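Local coordinates for protein histidine kinase (Methanosarcina mazei, PDB 3LI9) that probably phosphorylates itself on a histidine using ATP as a membrane-bound sensor kinase, of which this chain is the extracellular sensing domain, at residues A191-N196 and F261-V266; G198-H203 and K213-F218. All blocks are in the same frame, centred on the assembly; numbering follows the deposited sequence.

Overall arrangement
Both contacts belong to the Cache (PDC-fold) extracellular domain and show how a sheet and the loop leaving it are built as one piece. Contact 1 pairs strand 190-194, an outermost strand of the four-stranded antiparallel sheet within this chain, with strand 261-268. Contact 2 lies between them in sequence: 198-203 and 213-218 both come from the long loop that leads from strand 190-194 to helix 221-231. The centres are about 9 Å apart, and the two meet directly, Met-193 O lying 2.8 Å from Leu-201 N in a probable hydrogen bond. The loop thus folds back on the strand it has just left, flanking it on the side away from 261-268.

Contact 1: residues A191-N196 and F261-V266; sequences AFMVSN and FSFVLV
Phe-192 and Val-264 lie side by side, pointing the same way from neighbouring antiparallel strands. CB of Val-264 sits over one face of the phenyl ring, offset toward the rim and 4.0 Å from its centroid, a CH-pi contact. The chi1 of 57° puts CG of Phe-192 between the backbone N and the carbonyl carbon, and the ring leans toward the partner strand, where CE2 also reaches Val-266 CG2 at 3.6 Å. Val-194 and Ser-262 continue this face, and there Ile-230 of helix 221-231 packs on both.

The other face carries Ala-191, Met-193, Phe-263 and Leu-265 and packs against helix 13-48. Ala-191 CB presses on Phe-263 CZ at 3.4 Å. Met-193, present as selenomethionine, crosses Phe-263 at about a right angle, its SE in the plane of the ring at the edge, 5.3 Å from the centroid: a Met-aromatic contact.

Between the faces runs the backbone ladder. Phe-192 and Val-264 form one hydrogen-bonded pair, Val-194 and Ser-262 the next; Val-194 N to Ser-262 O is 2.9 Å and nearly straight (172°). Beyond it the first strand gives way to loop, yet Ser-195 CA still lies over a face of the Phe-261 ring, 3.9 Å from its centroid. Ser-195 OG is hydrogen-bonded to Glu-141 OE1 and Ile-199 N.

The four cross-strand hydrogen bonds satisfy the inward-facing amides and carbonyls of a largely buried contact, while mainly apolar side chains join the sheet to helix 13-48 on one face and helix 221-231 on the other.

Contact 2: residues G198-H203 and K213-F218; sequences GIFLSH and KSLSDF
Within the long loop of this Cache domain the side chains of Phe-200 and Phe-218 meet tip to tip, where Ile-199 and Ser-214 make a single backbone bridge and Ser-214 also opens an ST turn. CE2 of Phe-218 lies in the plane of the Phe-200 ring at its edge, 3.7 Å from Phe-200 CE2. Leu-215 crosses Phe-200 at about a right angle and brings CD2 to within 3.9 Å of Phe-200 CZ; beyond, it packs on helix 221-231. The Phe-200 ring also meets those of Phe-192 and Trp-209. At the bridge itself, Ile-199 CD1 touches Ser-214 CB.

Two backbone hydrogen bonds tie the two segments together beside these side chains. Phe-200 N donates to Lys-213 O at 3.1 Å, a carbonyl that also lies at the ring edge, near CD2. Leu-215 N approaches Gly-198 O from above the carbonyl plane, 42° out of it. Gly-198, which has no side chain, lets Ser-214 OG lie 3.3 Å from its carbonyl carbon C. That hydroxyl, anti to its own backbone N (chi1 173°), is hydrogen-bonded to Thr-197 O and accepts from Ser-216 N at 3.0 Å, closing the turn. Ser-214 N donates a hydrogen bond to Asp-217 OD2 at 2.8 Å, approaching from above the carboxylate plane, with an N-H...O angle of 173°.

Contact 1: residues A191-N196 and F261-V266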
# COMPACT_ATOMS: atom_id res chain seq x y z
N ALA A 191 10.33 -6.55 15.58
CA ALA A 191 9.20 -5.73 15.13
C ALA A 191 8.82 -6.26 13.77
O ALA A 191 9.65 -6.87 13.07
CB ALA A 191 9.69 -4.28 14.92
N PHE A 192 7.57 -6.04 13.39
CA PHE A 192 7.16 -6.31 11.97
C PHE A 192 5.95 -5.41 11.62
O PHE A 192 5.35 -4.83 12.49
CB PHE A 192 6.79 -7.81 11.75
CG PHE A 192 5.70 -8.31 12.64
CD1 PHE A 192 4.34 -8.14 12.31
CD2 PHE A 192 6.03 -8.99 13.78
CE1 PHE A 192 3.29 -8.66 13.20
CE2 PHE A 192 5.01 -9.49 14.63
CZ PHE A 192 3.69 -9.32 14.34
N MSE A 193 5.64 -5.26 10.35
CA MSE A 193 4.49 -4.45 9.96
C MSE A 193 3.45 -5.37 9.36
O MSE A 193 3.80 -6.39 8.75
CB MSE A 193 4.89 -3.40 8.88
CG MSE A 193 5.65 -2.34 9.46
SE MSE A 193 4.38 -0.77 9.62
CE MSE A 193 4.76 -0.50 7.83
N VAL A 194 2.18 -5.02 9.53
CA VAL A 194 1.09 -5.74 8.87
C VAL A 194 0.17 -4.79 8.12
O VAL A 194 0.13 -3.58 8.44
CB VAL A 194 0.23 -6.63 9.84
CG1 VAL A 194 1.16 -7.70 10.55
CG2 VAL A 194 -0.45 -5.77 10.91
N SER A 195 -0.58 -5.34 7.18
CA SER A 195 -1.56 -4.52 6.48
C SER A 195 -2.87 -4.39 7.37
O SER A 195 -2.94 -4.94 8.48
CB SER A 195 -1.93 -5.19 5.16
OG SER A 195 -2.68 -6.37 5.45
N ASN A 196 -3.85 -3.69 6.83
CA ASN A 196 -5.08 -3.45 7.56
C ASN A 196 -5.80 -4.81 7.86
O ASN A 196 -6.42 -4.96 8.92
CB ASN A 196 -6.02 -2.57 6.76
CG ASN A 196 -7.28 -2.26 7.55
OD1 ASN A 196 -7.21 -1.65 8.65
ND2 ASN A 196 -8.37 -2.67 7.04
N PHE A 261 -2.71 0.46 8.33
CA PHE A 261 -1.79 -0.64 8.51
C PHE A 261 -1.37 -0.61 9.98
O PHE A 261 -1.88 0.21 10.75
CB PHE A 261 -0.56 -0.44 7.60
CG PHE A 261 -0.84 -0.80 6.13
CD1 PHE A 261 -2.15 -0.80 5.64
CD2 PHE A 261 0.19 -0.99 5.24
CE1 PHE A 261 -2.48 -1.11 4.26
CE2 PHE A 261 -0.07 -1.27 3.83
CZ PHE A 261 -1.40 -1.35 3.37
N SER A 262 -0.47 -1.50 10.44
CA SER A 262 -0.10 -1.45 11.82
C SER A 262 1.38 -1.77 11.99
O SER A 262 1.83 -2.72 11.31
CB SER A 262 -0.98 -2.43 12.69
OG SER A 262 -0.72 -2.21 14.09
N PHE A 263 2.06 -1.09 12.92
CA PHE A 263 3.42 -1.45 13.25
C PHE A 263 3.35 -2.23 14.58
O PHE A 263 2.70 -1.76 15.53
CB PHE A 263 4.31 -0.16 13.41
CG PHE A 263 5.73 -0.51 13.83
CD1 PHE A 263 6.69 -0.78 12.87
CD2 PHE A 263 6.05 -0.60 15.18
CE1 PHE A 263 8.01 -1.11 13.27
CE2 PHE A 263 7.39 -0.92 15.58
CZ PHE A 263 8.34 -1.16 14.61
N VAL A 264 4.01 -3.39 14.63
CA VAL A 264 3.92 -4.28 15.80
C VAL A 264 5.30 -4.49 16.40
O VAL A 264 6.28 -4.84 15.71
CB VAL A 264 3.28 -5.64 15.41
CG1 VAL A 264 3.07 -6.50 16.67
CG2 VAL A 264 1.99 -5.44 14.70
N LEU A 265 5.41 -4.27 17.70
CA LEU A 265 6.64 -4.59 18.40
C LEU A 265 6.35 -5.80 19.29
O LEU A 265 5.30 -5.83 20.00
CB LEU A 265 7.03 -3.48 19.38
CG LEU A 265 7.90 -2.32 19.05
CD1 LEU A 265 8.11 -1.48 20.35
CD2 LEU A 265 9.21 -2.73 18.39
N VAL A 266 7.25 -6.78 19.26
CA VAL A 266 7.02 -8.01 20.04
C VAL A 266 8.15 -8.05 21.10
O VAL A 266 9.32 -8.01 20.77
CB VAL A 266 7.08 -9.28 19.17
CG1 VAL A 266 6.98 -10.55 20.02
CG2 VAL A 266 5.96 -9.28 18.11

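Contact 2: residues G198-H203 and K213-F218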
# COMPACT_ATOMS: atom_id res chain seq x y z
N GLY A 198 -4.15 -7.54 8.41
CA GLY A 198 -3.28 -8.32 9.25
C GLY A 198 -2.25 -9.12 8.47
O GLY A 198 -1.53 -9.91 9.10
N ILE A 199 -2.12 -8.88 7.16
CA ILE A 199 -1.10 -9.64 6.39
C ILE A 199 0.32 -9.12 6.66
O ILE A 199 0.56 -7.89 6.66
CB ILE A 199 -1.33 -9.43 4.90
CG1 ILE A 199 -2.74 -9.94 4.50
CG2 ILE A 199 -0.27 -10.18 4.08
CD1 ILE A 199 -2.86 -11.51 4.63
N PHE A 200 1.26 -10.04 6.90
CA PHE A 200 2.62 -9.59 7.15
C PHE A 200 3.19 -8.84 6.00
O PHE A 200 3.19 -9.33 4.86
CB PHE A 200 3.58 -10.81 7.48
CG PHE A 200 3.30 -11.42 8.85
CD1 PHE A 200 4.01 -10.98 9.95
CD2 PHE A 200 2.37 -12.44 8.96
CE1 PHE A 200 3.79 -11.49 11.28
CE2 PHE A 200 2.11 -12.98 10.29
CZ PHE A 200 2.79 -12.49 11.41
N LEU A 201 3.77 -7.68 6.31
CA LEU A 201 4.53 -6.96 5.26
C LEU A 201 6.06 -7.22 5.46
O LEU A 201 6.89 -6.78 4.64
CB LEU A 201 4.35 -5.45 5.39
CG LEU A 201 2.81 -5.15 5.26
CD1 LEU A 201 2.57 -3.68 5.28
CD2 LEU A 201 2.15 -5.84 4.07
N SER A 202 6.42 -7.80 6.63
CA SER A 202 7.84 -8.05 6.96
C SER A 202 7.84 -9.15 8.01
O SER A 202 6.81 -9.38 8.68
CB SER A 202 8.53 -6.83 7.59
OG SER A 202 7.94 -6.42 8.82
N HIS A 203 8.98 -9.81 8.18
CA HIS A 203 9.17 -10.68 9.39
C HIS A 203 10.65 -11.00 9.45
O HIS A 203 11.24 -11.24 8.40
CB HIS A 203 8.36 -11.96 9.30
CG HIS A 203 8.30 -12.70 10.61
ND1 HIS A 203 9.29 -13.59 11.01
CD2 HIS A 203 7.40 -12.66 11.62
CE1 HIS A 203 8.98 -14.08 12.20
NE2 HIS A 203 7.84 -13.54 12.59
N LYS A 213 0.68 -14.79 4.99
CA LYS A 213 -0.03 -15.18 6.18
C LYS A 213 -0.57 -13.92 6.84
O LYS A 213 0.04 -12.87 6.71
CB LYS A 213 0.95 -15.83 7.15
CG LYS A 213 0.24 -16.30 8.47
CD LYS A 213 1.12 -17.30 9.23
CE LYS A 213 1.60 -18.47 8.34
NZ LYS A 213 0.61 -19.58 8.35
N SER A 214 -1.69 -14.02 7.54
CA SER A 214 -2.22 -12.94 8.33
C SER A 214 -2.25 -13.29 9.83
O SER A 214 -2.28 -14.48 10.22
CB SER A 214 -3.68 -12.70 7.90
OG SER A 214 -4.25 -11.74 8.78
N LEU A 215 -2.18 -12.27 10.67
CA LEU A 215 -2.39 -12.45 12.10
C LEU A 215 -3.67 -13.22 12.34
O LEU A 215 -3.74 -14.01 13.29
CB LEU A 215 -2.49 -11.10 12.83
CG LEU A 215 -1.16 -10.37 12.87
CD1 LEU A 215 -1.34 -8.97 13.51
CD2 LEU A 215 -0.14 -11.10 13.62
N SER A 216 -4.68 -13.00 11.52
CA SER A 216 -5.95 -13.65 11.84
C SER A 216 -5.85 -15.18 11.64
O SER A 216 -6.75 -15.90 12.02
CB SER A 216 -7.14 -13.04 11.05
OG SER A 216 -6.94 -13.24 9.68
N ASP A 217 -4.74 -15.66 11.05
CA ASP A 217 -4.51 -17.10 10.82
C ASP A 217 -3.93 -17.86 12.03
O ASP A 217 -3.72 -19.08 11.96
CB ASP A 217 -3.51 -17.31 9.66
CG ASP A 217 -4.08 -16.91 8.31
OD1 ASP A 217 -5.28 -17.18 8.10
OD2 ASP A 217 -3.30 -16.36 7.45
N PHE A 218 -3.57 -17.15 13.08
CA PHE A 218 -2.94 -17.79 14.23
C PHE A 218 -4.01 -18.34 15.15
O PHE A 218 -5.03 -17.68 15.40
CB PHE A 218 -2.07 -16.81 15.00
CG PHE A 218 -0.73 -16.50 14.30
CD1 PHE A 218 0.46 -16.90 14.82
CD2 PHE A 218 -0.74 -15.77 13.13
CE1 PHE A 218 1.69 -16.61 14.15
CE2 PHE A 218 0.44 -15.48 12.45
CZ PHE A 218 1.63 -15.90 12.95